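Local coordinates for protein Zn-dependent hydrolase of metallo-beta-lactamase superfamily TM0207 (Thermotoga maritima, PDB 1VJN) that is a putative zinc-dependent hydrolase of the metallo-beta-lactamase superfamily, with its natural substrate not established, at residues N47-V52 with L67-F72; C119-L124 with D140-P145; I169-Y174 with R212-M217. All coordinates share one frame; numbering follows the deposited sequence.

Contact 1. Residues N47-V52 with L67-F72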
ATOM      1  N   ASN A  47       5.527  16.001  -4.415  1.00 57.90           N
ATOM      2  CA  ASN A  47       5.579  16.858  -5.591  1.00 56.59           C
ATOM      3  C   ASN A  47       5.504  15.963  -6.822  1.00 54.72           C
ATOM      4  O   ASN A  47       6.544  15.582  -7.379  1.00 58.41           O
ATOM      5  CB  ASN A  47       6.879  17.671  -5.569  1.00 57.71           C
ATOM      6  CG  ASN A  47       6.716  19.080  -6.134  1.00 60.39           C
ATOM      7  OD1 ASN A  47       5.711  19.402  -6.771  1.00 64.15           O
ATOM      8  ND2 ASN A  47       7.715  19.931  -5.891  1.00 57.74           N
ATOM      9  N   VAL A  48       4.286  15.603  -7.236  1.00 48.99           N
ATOM     10  CA  VAL A  48       4.101  14.555  -8.265  1.00 43.42           C
ATOM     11  C   VAL A  48       2.839  14.747  -9.133  1.00 36.64           C
ATOM     12  O   VAL A  48       1.824  15.233  -8.631  1.00 30.92           O
ATOM     13  CB  VAL A  48       4.148  13.157  -7.572  1.00 44.92           C
ATOM     14  CG1 VAL A  48       3.170  12.141  -8.193  1.00 43.29           C
ATOM     15  CG2 VAL A  48       5.597  12.617  -7.570  1.00 47.97           C
ATOM     16  N   THR A  49       2.942  14.360 -10.420  1.00 33.06           N
ATOM     17  CA  THR A  49       1.857  14.433 -11.415  1.00 31.87           C
ATOM     18  C   THR A  49       1.097  13.094 -11.611  1.00 30.07           C
ATOM     19  O   THR A  49       1.616  12.136 -12.182  1.00 32.61           O
ATOM     20  CB  THR A  49       2.399  14.890 -12.788  1.00 32.13           C
ATOM     21  OG1 THR A  49       2.723  16.285 -12.760  1.00 35.27           O
ATOM     22  CG2 THR A  49       1.318  14.824 -13.864  1.00 31.45           C
ATOM     23  N   ALA A  50      -0.163  13.049 -11.201  1.00 24.28           N
ATOM     24  CA  ALA A  50      -0.860  11.801 -11.134  1.00 17.58           C
ATOM     25  C   ALA A  50      -1.948  11.670 -12.200  1.00 16.17           C
ATOM     26  O   ALA A  50      -2.582  12.645 -12.560  1.00 13.85           O
ATOM     27  CB  ALA A  50      -1.455  11.672  -9.744  1.00 18.39           C
ATOM     28  N   ASP A  51      -2.186  10.422 -12.630  1.00 16.68           N
ATOM     29  CA  ASP A  51      -3.353   9.989 -13.419  1.00 17.25           C
ATOM     30  C   ASP A  51      -4.512   9.504 -12.536  1.00 17.31           C
ATOM     31  O   ASP A  51      -5.692   9.650 -12.861  1.00 16.00           O
ATOM     32  CB  ASP A  51      -2.915   8.841 -14.321  1.00 15.92           C
ATOM     33  CG  ASP A  51      -1.770   9.250 -15.230  1.00 22.15           C
ATOM     34  OD1 ASP A  51      -2.024  10.107 -16.086  1.00 29.53           O
ATOM     35  OD2 ASP A  51      -0.595   8.833 -15.127  1.00 25.87           O
ATOM     36  N   VAL A  52      -4.137   8.854 -11.462  1.00 18.72           N
ATOM     37  CA  VAL A  52      -5.083   8.364 -10.487  1.00 18.73           C
ATOM     38  C   VAL A  52      -4.630   8.729  -9.074  1.00 20.53           C
ATOM     39  O   VAL A  52      -3.422   8.690  -8.724  1.00 17.60           O
ATOM     40  CB  VAL A  52      -5.275   6.831 -10.587  1.00 21.78           C
ATOM     41  CG1 VAL A  52      -6.367   6.322  -9.553  1.00 20.36           C
ATOM     42  CG2 VAL A  52      -5.604   6.455 -11.992  1.00 23.54           C
ATOM     43  N   LEU A  67      -3.185  19.192  -3.528  1.00 51.39           N
ATOM     44  CA  LEU A  67      -1.831  19.578  -3.930  1.00 49.72           C
ATOM     45  C   LEU A  67      -1.093  18.571  -4.850  1.00 47.07           C
ATOM     46  O   LEU A  67       0.078  18.787  -5.180  1.00 48.34           O
ATOM     47  CB  LEU A  67      -0.989  19.815  -2.683  1.00 51.13           C
ATOM     48  CG  LEU A  67      -1.390  21.005  -1.807  1.00 57.80           C
ATOM     49  CD1 LEU A  67      -0.507  21.008  -0.560  1.00 60.60           C
ATOM     50  CD2 LEU A  67      -1.295  22.365  -2.543  1.00 60.75           C
ATOM     51  N   VAL A  68      -1.756  17.481  -5.249  1.00 41.19           N
ATOM     52  CA  VAL A  68      -1.204  16.540  -6.231  1.00 34.50           C
ATOM     53  C   VAL A  68      -1.424  17.178  -7.591  1.00 28.55           C
ATOM     54  O   VAL A  68      -2.419  17.828  -7.789  1.00 25.76           O
ATOM     55  CB  VAL A  68      -1.927  15.158  -6.183  1.00 34.70           C
ATOM     56  CG1 VAL A  68      -1.386  14.201  -7.245  1.00 31.57           C
ATOM     57  CG2 VAL A  68      -1.792  14.515  -4.814  1.00 34.36           C
ATOM     58  N   LYS A  69      -0.522  16.988  -8.533  1.00 24.36           N
ATOM     59  CA  LYS A  69      -0.707  17.617  -9.844  1.00 24.25           C
ATOM     60  C   LYS A  69      -1.252  16.617 -10.842  1.00 22.08           C
ATOM     61  O   LYS A  69      -1.254  15.419 -10.599  1.00 22.00           O
ATOM     62  CB  LYS A  69       0.611  18.192 -10.358  1.00 25.61           C
ATOM     63  CG  LYS A  69       1.152  19.345  -9.543  1.00 33.62           C
ATOM     64  CD  LYS A  69       2.677  19.508  -9.760  1.00 43.98           C
ATOM     65  CE  LYS A  69       3.174  20.862  -9.230  1.00 51.93           C
ATOM     66  NZ  LYS A  69       4.624  21.163  -9.535  1.00 52.58           N
ATOM     67  N   GLY A  70      -1.651  17.120 -11.993  1.00 20.54           N
ATOM     68  CA  GLY A  70      -2.199  16.318 -13.047  1.00 19.63           C
ATOM     69  C   GLY A  70      -3.720  16.398 -13.002  1.00 20.39           C
ATOM     70  O   GLY A  70      -4.323  16.940 -12.064  1.00 21.66           O
ATOM     71  N   ASN A  71      -4.329  15.819 -14.020  1.00 19.22           N
ATOM     72  CA  ASN A  71      -5.774  15.811 -14.195  1.00 17.53           C
ATOM     73  C   ASN A  71      -6.218  14.408 -13.862  1.00 20.65           C
ATOM     74  O   ASN A  71      -6.516  13.608 -14.737  1.00 26.97           O
ATOM     75  CB  ASN A  71      -6.074  16.164 -15.633  1.00 13.50           C
ATOM     76  CG  ASN A  71      -5.610  17.552 -15.981  1.00 10.88           C
ATOM     77  OD1 ASN A  71      -5.699  18.434 -15.160  1.00 15.79           O
ATOM     78  ND2 ASN A  71      -5.130  17.754 -17.202  1.00  8.54           N
ATOM     79  N   PHE A  72      -6.261  14.099 -12.580  1.00 18.01           N
ATOM     80  CA  PHE A  72      -6.424  12.715 -12.160  1.00 17.21           C
ATOM     81  C   PHE A  72      -7.859  12.312 -11.889  1.00 15.62           C
ATOM     82  O   PHE A  72      -8.737  13.137 -11.720  1.00 14.01           O
ATOM     83  CB  PHE A  72      -5.551  12.417 -10.938  1.00 16.45           C
ATOM     84  CG  PHE A  72      -5.622  13.467  -9.871  1.00 20.59           C
ATOM     85  CD1 PHE A  72      -6.675  13.497  -8.976  1.00 17.66           C
ATOM     86  CD2 PHE A  72      -4.639  14.423  -9.764  1.00 20.69           C
ATOM     87  CE1 PHE A  72      -6.735  14.489  -7.992  1.00 16.61           C
ATOM     88  CE2 PHE A  72      -4.702  15.416  -8.802  1.00 17.70           C
ATOM     89  CZ  PHE A  72      -5.721  15.434  -7.897  1.00 20.12           C
TER
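Two loop segments, 47-52 and 67-72, run side by side through a single backbone bridge at T49 and K69, bonded in the parallel pattern: K69 N donates to V48 O at 2.9 Å, and K69 O takes A50 N at 2.7 Å. The bridge lies in the metallo-beta-lactamase fold, where the loops lead into neighbouring parallel strands, 52-54 and 73-75, at one edge of a mixed sheet. The two bonds differ in approach: K69 N lies in the plane of the V48 carbonyl, while A50 N comes from above that of K69.

On the inner side, V68 CG1, anti to its backbone N, presses against A50 CB at 3.6 Å. V33 of strand 30-34 also packs on A50, and P36 touches V68. Outward, the extended K69 chain crosses T49 at about a right angle, its CB 3.7 Å from T49 OG1, and then reaches N47 with only a weak hydrogen bond from NZ to OD1. D51 turns away, its OD2 bonded to T31 N. G70, lacking a side chain, passes close to the A50 carbonyl, its CA 3.7 Å from A50 O. Beyond it F72 takes the crowded first torsion (chi1 46°), with CG between backbone N and carbonyl carbon. The ring therefore meets A50 O in plane, at its edge, with CD2 3.9 Å from that oxygen.

Contact 2. Residues C119-L124 with D140-P145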
ATOM      1  N   CYS A 119      -0.925  -4.239  -4.054  1.00 19.28           N
ATOM      2  CA  CYS A 119      -2.012  -4.041  -3.077  1.00 20.28           C
ATOM      3  C   CYS A 119      -1.656  -3.077  -1.954  1.00 18.16           C
ATOM      4  O   CYS A 119      -0.742  -3.303  -1.183  1.00 18.55           O
ATOM      5  CB  CYS A 119      -2.441  -5.384  -2.441  1.00 23.95           C
ATOM      6  SG  CYS A 119      -3.898  -5.291  -1.370  1.00 22.60           S
ATOM      7  N   HIS A 120      -2.477  -2.051  -1.800  1.00 16.95           N
ATOM      8  CA  HIS A 120      -2.351  -1.132  -0.692  1.00 16.79           C
ATOM      9  C   HIS A 120      -3.468  -1.444   0.275  1.00 17.73           C
ATOM     10  O   HIS A 120      -4.657  -1.239  -0.011  1.00 15.52           O
ATOM     11  CB  HIS A 120      -2.510   0.285  -1.207  1.00 17.93           C
ATOM     12  CG  HIS A 120      -2.242   1.354  -0.201  1.00 22.59           C
ATOM     13  ND1 HIS A 120      -3.094   1.623   0.851  1.00 18.48           N
ATOM     14  CD2 HIS A 120      -1.271   2.295  -0.156  1.00 17.41           C
ATOM     15  CE1 HIS A 120      -2.614   2.649   1.534  1.00 30.43           C
ATOM     16  NE2 HIS A 120      -1.531   3.100   0.920  1.00 22.65           N
ATOM     17  N   LEU A 121      -3.104  -1.865   1.468  1.00 16.59           N
ATOM     18  CA  LEU A 121      -4.118  -2.314   2.400  1.00 17.14           C
ATOM     19  C   LEU A 121      -4.812  -1.233   3.246  1.00 20.42           C
ATOM     20  O   LEU A 121      -5.731  -1.549   3.997  1.00 22.38           O
ATOM     21  CB  LEU A 121      -3.536  -3.404   3.271  1.00 17.23           C
ATOM     22  CG  LEU A 121      -3.364  -4.805   2.615  1.00 14.37           C
ATOM     23  CD1 LEU A 121      -2.592  -5.699   3.576  1.00 17.46           C
ATOM     24  CD2 LEU A 121      -4.690  -5.479   2.193  1.00 20.35           C
ATOM     25  N   GLY A 122      -4.392   0.017   3.130  1.00 19.66           N
ATOM     26  CA  GLY A 122      -5.004   1.115   3.859  1.00 22.08           C
ATOM     27  C   GLY A 122      -4.638   0.976   5.344  1.00 21.13           C
ATOM     28  O   GLY A 122      -3.517   0.665   5.680  1.00 23.58           O
ATOM     29  N   ASP A 123      -5.623   1.197   6.214  1.00 20.45           N
ATOM     30  CA  ASP A 123      -5.487   1.095   7.660  1.00 16.80           C
ATOM     31  C   ASP A 123      -6.176  -0.170   8.150  1.00 16.66           C
ATOM     32  O   ASP A 123      -6.863  -0.180   9.148  1.00 23.19           O
ATOM     33  CB  ASP A 123      -6.136   2.329   8.247  1.00 20.99           C
ATOM     34  CG  ASP A 123      -5.388   3.599   7.848  1.00 30.46           C
ATOM     35  OD1 ASP A 123      -4.152   3.610   7.957  1.00 40.47           O
ATOM     36  OD2 ASP A 123      -5.921   4.608   7.386  1.00 47.78           O
ATOM     37  N   LEU A 124      -5.924  -1.270   7.468  1.00 16.16           N
ATOM     38  CA  LEU A 124      -6.593  -2.535   7.711  1.00 17.20           C
ATOM     39  C   LEU A 124      -6.482  -2.866   9.161  1.00 20.07           C
ATOM     40  O   LEU A 124      -5.365  -2.870   9.702  1.00 18.74           O
ATOM     41  CB  LEU A 124      -5.963  -3.639   6.893  1.00 17.70           C
ATOM     42  CG  LEU A 124      -6.583  -5.040   7.066  1.00 18.52           C
ATOM     43  CD1 LEU A 124      -7.989  -5.093   6.521  1.00 17.57           C
ATOM     44  CD2 LEU A 124      -5.733  -6.021   6.345  1.00 14.84           C
ATOM     45  N   ASP A 140       1.526  -9.538  -5.781  1.00 20.24           N
ATOM     46  CA  ASP A 140       2.975  -9.486  -5.977  1.00 21.37           C
ATOM     47  C   ASP A 140       3.696  -8.522  -5.041  1.00 20.40           C
ATOM     48  O   ASP A 140       4.744  -8.846  -4.484  1.00 21.54           O
ATOM     49  CB  ASP A 140       3.255  -9.097  -7.424  1.00 24.17           C
ATOM     50  CG  ASP A 140       2.666 -10.097  -8.397  1.00 26.95           C
ATOM     51  OD1 ASP A 140       2.887 -11.306  -8.182  1.00 34.17           O
ATOM     52  OD2 ASP A 140       1.937  -9.777  -9.363  1.00 26.68           O
ATOM     53  N   VAL A 141       3.154  -7.326  -4.898  1.00 17.32           N
ATOM     54  CA  VAL A 141       3.702  -6.318  -4.007  1.00 17.92           C
ATOM     55  C   VAL A 141       2.621  -5.893  -3.031  1.00 16.91           C
ATOM     56  O   VAL A 141       1.580  -5.354  -3.445  1.00 18.42           O
ATOM     57  CB  VAL A 141       4.209  -5.051  -4.771  1.00 18.88           C
ATOM     58  CG1 VAL A 141       4.884  -4.076  -3.813  1.00 18.23           C
ATOM     59  CG2 VAL A 141       5.149  -5.405  -5.845  1.00 17.74           C
ATOM     60  N   LEU A 142       2.857  -6.150  -1.750  1.00 15.68           N
ATOM     61  CA  LEU A 142       1.929  -5.819  -0.688  1.00 18.25           C
ATOM     62  C   LEU A 142       2.422  -4.645   0.197  1.00 17.79           C
ATOM     63  O   LEU A 142       3.507  -4.692   0.752  1.00 18.97           O
ATOM     64  CB  LEU A 142       1.672  -7.066   0.180  1.00 19.59           C
ATOM     65  CG  LEU A 142       0.611  -6.908   1.254  1.00 18.94           C
ATOM     66  CD1 LEU A 142      -0.759  -6.546   0.665  1.00 21.60           C
ATOM     67  CD2 LEU A 142       0.568  -8.218   2.003  1.00 19.61           C
ATOM     68  N   LEU A 143       1.582  -3.627   0.334  1.00 15.58           N
ATOM     69  CA  LEU A 143       1.815  -2.504   1.237  1.00 17.22           C
ATOM     70  C   LEU A 143       0.932  -2.738   2.451  1.00 20.44           C
ATOM     71  O   LEU A 143      -0.306  -2.726   2.335  1.00 19.08           O
ATOM     72  CB  LEU A 143       1.470  -1.199   0.551  1.00 21.05           C
ATOM     73  CG  LEU A 143       2.080  -1.042  -0.865  1.00 24.39           C
ATOM     74  CD1 LEU A 143       1.598   0.277  -1.494  1.00 27.99           C
ATOM     75  CD2 LEU A 143       3.538  -1.086  -0.857  1.00 29.85           C
ATOM     76  N   VAL A 144       1.555  -2.982   3.612  1.00 21.56           N
ATOM     77  CA  VAL A 144       0.798  -3.563   4.750  1.00 19.71           C
ATOM     78  C   VAL A 144       1.115  -2.797   6.059  1.00 18.52           C
ATOM     79  O   VAL A 144       2.265  -2.563   6.356  1.00 19.13           O
ATOM     80  CB  VAL A 144       1.075  -5.122   4.873  1.00 18.00           C
ATOM     81  CG1 VAL A 144       2.499  -5.395   5.195  1.00 20.04           C
ATOM     82  CG2 VAL A 144       0.236  -5.772   5.961  1.00 20.32           C
ATOM     83  N   PRO A 145       0.088  -2.355   6.803  1.00 19.22           N
ATOM     84  CA  PRO A 145       0.285  -1.706   8.068  1.00 22.18           C
ATOM     85  C   PRO A 145       0.692  -2.726   9.129  1.00 19.12           C
ATOM     86  O   PRO A 145       0.233  -3.850   9.066  1.00 18.44           O
ATOM     87  CB  PRO A 145      -1.111  -1.127   8.388  1.00 19.87           C
ATOM     88  CG  PRO A 145      -2.053  -2.010   7.712  1.00 20.22           C
ATOM     89  CD  PRO A 145      -1.343  -2.471   6.494  1.00 21.89           C
TER
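L121 and L142 meet because of their torsions: in L121, CG is anti to the carbonyl carbon, whereas in L142 it is anti to the backbone N (chi1 -174°) and a chi2 of 60° swings CD1 across to the other strand. The side chains cross obliquely, L142 CD1 lying 3.5 Å from L121 CD1 and almost as near L121 CG. They belong to a beta-alpha-beta unit at the heart of the metallo-hydrolase fold, in which strand 116-120 and strand 141-145 lie parallel and helix 130-136 forms the connection.

Three bonds sew the backbones together. V141 O receives C119 N and C119 O receives L143 N, each at 2.8 Å and nearly along the C=O axis; L121 N then reaches L143 O at 3.1 Å, just after strand 116-120 has ended. C119 and L142 share one face of the sheet, C119 CB resting 3.7 Å from L142 CD1. Helix 154-163 packs over this side, with V160 on L121 and A161 on L142. L121 CD1 also lies alongside V144 CG2, the two side chains pointing the same way.

H120 and L143 occupy the other face and cross at about a right angle, L143 CD1 approaching H120 CD2 obliquely at 3.8 Å. Both ring nitrogens of this buried histidine are engaged: NE2 bonds to A21 O, and ND1 accepts G122 N, which fixes the ring's rotation and points to a proton on NE2. The 3.1 Å bond from G122 N to H120 ND1 is bent at its hydrogen (139°), and the donor is tilted out of the ring plane. The turn through G122 carries the chain past the CG corner of P145, G122 O lying 3.7 Å from P145 CG.

Contact 3. Residues I169-Y174 with R212-M217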
ATOM      1  N   ILE A 169       6.984  -7.453   0.202  1.00 19.44           N
ATOM      2  CA  ILE A 169       6.172  -6.929   1.283  1.00 19.68           C
ATOM      3  C   ILE A 169       6.757  -5.613   1.833  1.00 21.81           C
ATOM      4  O   ILE A 169       7.908  -5.594   2.306  1.00 18.81           O
ATOM      5  CB  ILE A 169       6.097  -7.956   2.432  1.00 19.96           C
ATOM      6  CG1 ILE A 169       5.347  -9.226   2.014  1.00 21.37           C
ATOM      7  CG2 ILE A 169       5.406  -7.317   3.595  1.00 20.72           C
ATOM      8  CD1 ILE A 169       5.586 -10.441   2.934  1.00 23.62           C
ATOM      9  N   ILE A 170       5.976  -4.531   1.810  1.00 17.93           N
ATOM     10  CA  ILE A 170       6.463  -3.279   2.313  1.00 17.66           C
ATOM     11  C   ILE A 170       5.601  -2.882   3.504  1.00 18.31           C
ATOM     12  O   ILE A 170       4.403  -2.600   3.329  1.00 18.70           O
ATOM     13  CB  ILE A 170       6.456  -2.192   1.207  1.00 17.20           C
ATOM     14  CG1 ILE A 170       7.355  -2.589   0.015  1.00 24.86           C
ATOM     15  CG2 ILE A 170       6.853  -0.838   1.768  1.00 21.49           C
ATOM     16  CD1 ILE A 170       7.029  -1.915  -1.306  1.00 24.33           C
ATOM     17  N   PRO A 171       6.180  -2.886   4.719  1.00 21.41           N
ATOM     18  CA  PRO A 171       5.409  -2.463   5.918  1.00 20.08           C
ATOM     19  C   PRO A 171       5.179  -0.934   5.950  1.00 22.90           C
ATOM     20  O   PRO A 171       5.978  -0.137   5.397  1.00 19.52           O
ATOM     21  CB  PRO A 171       6.315  -2.861   7.100  1.00 20.06           C
ATOM     22  CG  PRO A 171       7.748  -2.852   6.514  1.00 23.42           C
ATOM     23  CD  PRO A 171       7.585  -3.272   5.051  1.00 17.45           C
HETATM   24  N   MSE A 172       4.117  -0.515   6.603  1.00 21.71           N
HETATM   25  CA  MSE A 172       3.920   0.911   6.826  1.00 26.02           C
HETATM   26  C   MSE A 172       3.196   1.037   8.140  1.00 22.81           C
HETATM   27  O   MSE A 172       2.890   0.020   8.757  1.00 21.40           O
HETATM   28  CB  MSE A 172       3.116   1.551   5.697  1.00 28.09           C
HETATM   29  CG  MSE A 172       1.808   0.848   5.428  1.00 30.78           C
HETATM   30 SE   MSE A 172       0.838   1.507   3.794  1.00 41.00          SE
HETATM   31  CE  MSE A 172      -0.737   0.330   4.001  1.00 29.51           C
ATOM     32  N   HIS A 173       2.963   2.281   8.566  1.00 23.05           N
ATOM     33  CA  HIS A 173       2.113   2.579   9.733  1.00 22.71           C
ATOM     34  C   HIS A 173       2.780   2.026  11.006  1.00 18.91           C
ATOM     35  O   HIS A 173       2.140   1.306  11.758  1.00 21.40           O
ATOM     36  CB  HIS A 173       0.700   1.935   9.635  1.00 27.51           C
ATOM     37  CG  HIS A 173      -0.266   2.644   8.742  1.00 41.64           C
ATOM     38  ND1 HIS A 173      -0.773   2.070   7.588  1.00 54.18           N
ATOM     39  CD2 HIS A 173      -0.875   3.846   8.860  1.00 52.17           C
ATOM     40  CE1 HIS A 173      -1.627   2.901   7.020  1.00 49.74           C
ATOM     41  NE2 HIS A 173      -1.696   3.992   7.764  1.00 56.14           N
ATOM     42  N   TYR A 174       4.064   2.328  11.214  1.00 15.64           N
ATOM     43  CA  TYR A 174       4.807   1.884  12.381  1.00 18.30           C
ATOM     44  C   TYR A 174       5.440   3.097  13.069  1.00 18.43           C
ATOM     45  O   TYR A 174       5.278   4.205  12.564  1.00 17.09           O
ATOM     46  CB  TYR A 174       5.872   0.839  11.973  1.00 18.52           C
ATOM     47  CG  TYR A 174       6.693   1.180  10.771  1.00  9.52           C
ATOM     48  CD1 TYR A 174       7.768   2.005  10.887  1.00 17.79           C
ATOM     49  CD2 TYR A 174       6.437   0.601   9.522  1.00 15.27           C
ATOM     50  CE1 TYR A 174       8.539   2.324   9.811  1.00 25.33           C
ATOM     51  CE2 TYR A 174       7.243   0.871   8.444  1.00 17.80           C
ATOM     52  CZ  TYR A 174       8.293   1.755   8.599  1.00 23.66           C
ATOM     53  OH  TYR A 174       9.110   2.105   7.554  1.00 24.10           O
ATOM     54  N   ARG A 212       9.834 -14.103  -2.040  1.00 26.38           N
ATOM     55  CA  ARG A 212       9.420 -13.249  -0.973  1.00 26.35           C
ATOM     56  C   ARG A 212      10.571 -12.411  -0.477  1.00 25.99           C
ATOM     57  O   ARG A 212      11.652 -12.927  -0.213  1.00 22.55           O
ATOM     58  CB  ARG A 212       8.873 -14.052   0.194  1.00 26.11           C
ATOM     59  CG  ARG A 212       8.606 -13.143   1.374  1.00 31.12           C
ATOM     60  CD  ARG A 212       7.716 -13.708   2.363  1.00 33.67           C
ATOM     61  NE  ARG A 212       6.346 -13.714   1.883  1.00 35.05           N
ATOM     62  CZ  ARG A 212       5.338 -14.232   2.570  1.00 39.39           C
ATOM     63  NH1 ARG A 212       5.564 -14.807   3.755  1.00 33.31           N
ATOM     64  NH2 ARG A 212       4.110 -14.197   2.076  1.00 33.81           N
ATOM     65  N   LYS A 213      10.318 -11.116  -0.311  1.00 25.64           N
ATOM     66  CA  LYS A 213      11.294 -10.218   0.292  1.00 25.62           C
ATOM     67  C   LYS A 213      10.569  -9.080   1.002  1.00 23.65           C
ATOM     68  O   LYS A 213       9.739  -8.397   0.402  1.00 20.84           O
ATOM     69  CB  LYS A 213      12.212  -9.645  -0.770  1.00 29.81           C
ATOM     70  CG  LYS A 213      13.492  -9.020  -0.222  1.00 36.43           C
ATOM     71  CD  LYS A 213      14.444  -8.629  -1.371  1.00 49.94           C
ATOM     72  CE  LYS A 213      13.759  -7.791  -2.496  1.00 55.02           C
ATOM     73  NZ  LYS A 213      14.703  -7.234  -3.525  1.00 49.49           N
ATOM     74  N   VAL A 214      10.881  -8.901   2.276  1.00 20.30           N
ATOM     75  CA  VAL A 214      10.412  -7.760   3.017  1.00 18.97           C
ATOM     76  C   VAL A 214      11.344  -6.555   2.733  1.00 18.38           C
ATOM     77  O   VAL A 214      12.569  -6.648   2.867  1.00 18.85           O
ATOM     78  CB  VAL A 214      10.335  -8.104   4.508  1.00 20.03           C
ATOM     79  CG1 VAL A 214       9.953  -6.880   5.301  1.00 19.68           C
ATOM     80  CG2 VAL A 214       9.335  -9.215   4.741  1.00 20.80           C
ATOM     81  N   VAL A 215      10.763  -5.454   2.276  1.00 17.06           N
ATOM     82  CA  VAL A 215      11.509  -4.247   1.921  1.00 15.98           C
ATOM     83  C   VAL A 215      11.017  -3.101   2.786  1.00 19.14           C
ATOM     84  O   VAL A 215       9.835  -2.727   2.707  1.00 22.04           O
ATOM     85  CB  VAL A 215      11.341  -3.873   0.450  1.00 17.43           C
ATOM     86  CG1 VAL A 215      12.008  -2.499   0.146  1.00 20.15           C
ATOM     87  CG2 VAL A 215      11.933  -4.948  -0.428  1.00 18.97           C
ATOM     88  N   VAL A 216      11.937  -2.551   3.575  1.00 16.10           N
ATOM     89  CA  VAL A 216      11.699  -1.426   4.453  1.00 17.36           C
ATOM     90  C   VAL A 216      12.199  -0.182   3.730  1.00 17.35           C
ATOM     91  O   VAL A 216      13.389  -0.058   3.439  1.00 18.37           O
ATOM     92  CB  VAL A 216      12.472  -1.563   5.793  1.00 17.75           C
ATOM     93  CG1 VAL A 216      12.112  -0.431   6.741  1.00 18.47           C
ATOM     94  CG2 VAL A 216      12.168  -2.865   6.447  1.00 21.14           C
HETATM   95  N   MSE A 217      11.288   0.717   3.417  1.00 18.21           N
HETATM   96  CA  MSE A 217      11.613   1.989   2.757  1.00 24.23           C
HETATM   97  C   MSE A 217      11.788   3.060   3.814  1.00 24.40           C
HETATM   98  O   MSE A 217      11.459   2.850   4.968  1.00 23.14           O
HETATM   99  CB  MSE A 217      10.494   2.378   1.781  1.00 21.39           C
HETATM  100  CG  MSE A 217      10.100   1.237   0.869  1.00 31.89           C
HETATM  101 SE   MSE A 217       9.015   1.701  -0.717  1.00 36.33          SE
HETATM  102  CE  MSE A 217      10.267   2.957  -1.636  1.00 19.27           C
TER
HETATM  103  O   HOH W   1       8.754   0.498   4.924  1.00 28.08           O
HETATM  104  O   HOH W   2      11.145   3.707   7.453  1.00 36.85           O
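R212 opens the strand pairing of 213-216 with 168-172, two parallel neighbours in the larger sheet of the metallo-hydrolase fold. Its chain bends at chi3 (-74°), laying one guanidinium face against I169 CD1, which sits toward the rim, 3.5 Å from R212 NE. D162 holds NH1 in a salt bridge and A166 O accepts from NH2, so the planar group is held from beyond the strands. K213 turns its side chain away but supplies the first backbone bond, K213 O taking I169 N at 2.9 Å from above the carbonyl plane. V214 is bridged with I169, and both side chains lie on the face packed by helix 187-190.

V215 N returns the bond to I169 O, in the carbonyl plane, at 2.9 Å. V215 O then meets P171, where the ring CD takes the place of an N-H and touches the oxygen at 3.3 Å; the I170 CA-H also points at this oxygen. With that N-H missing and the short strand axes at 39°, direct backbone bonding goes no further. V216 points away from the other strand, though its CG1 still brushes the Y174 hydroxyl. M217, a selenomethionine, crosses I170 obliquely, its CG 4.0 Å from I170 CG2.

Water completes the diverging end. One molecule accepts a hydrogen bond from M217 N at 3.0 Å, donates to P171 O and also bonds Y174 OH, lying in the plane of the tyrosine ring. A second, likewise at that ring's edge, sits 2.6 Å from Y174 OH and donates to M217 O, also at 2.6 Å.

Contacts 2 and 3 are adjacent parts of one sheet, their centres 9 Å apart, because strands 141-145 and 168-172 are neighbours: L142 O lies 2.7 Å from I170 N and V144 O 2.8 Å from M172 N, both probable hydrogen bonds. Contact 1 joins loops leading into strands of the other sheet, 21 Å from contact 2 and 25 Å from contact 3 between centres, on the opposite side of the chain's centre from contact 3. Where the paired strands of contacts 2 and 3 end, D123 OD1 and H173 NE2 come into close polar approach at 2.5 Å, with H57 beside D123. By analogy with metallo-beta-lactamase relatives, these residues probably belong to the metal site.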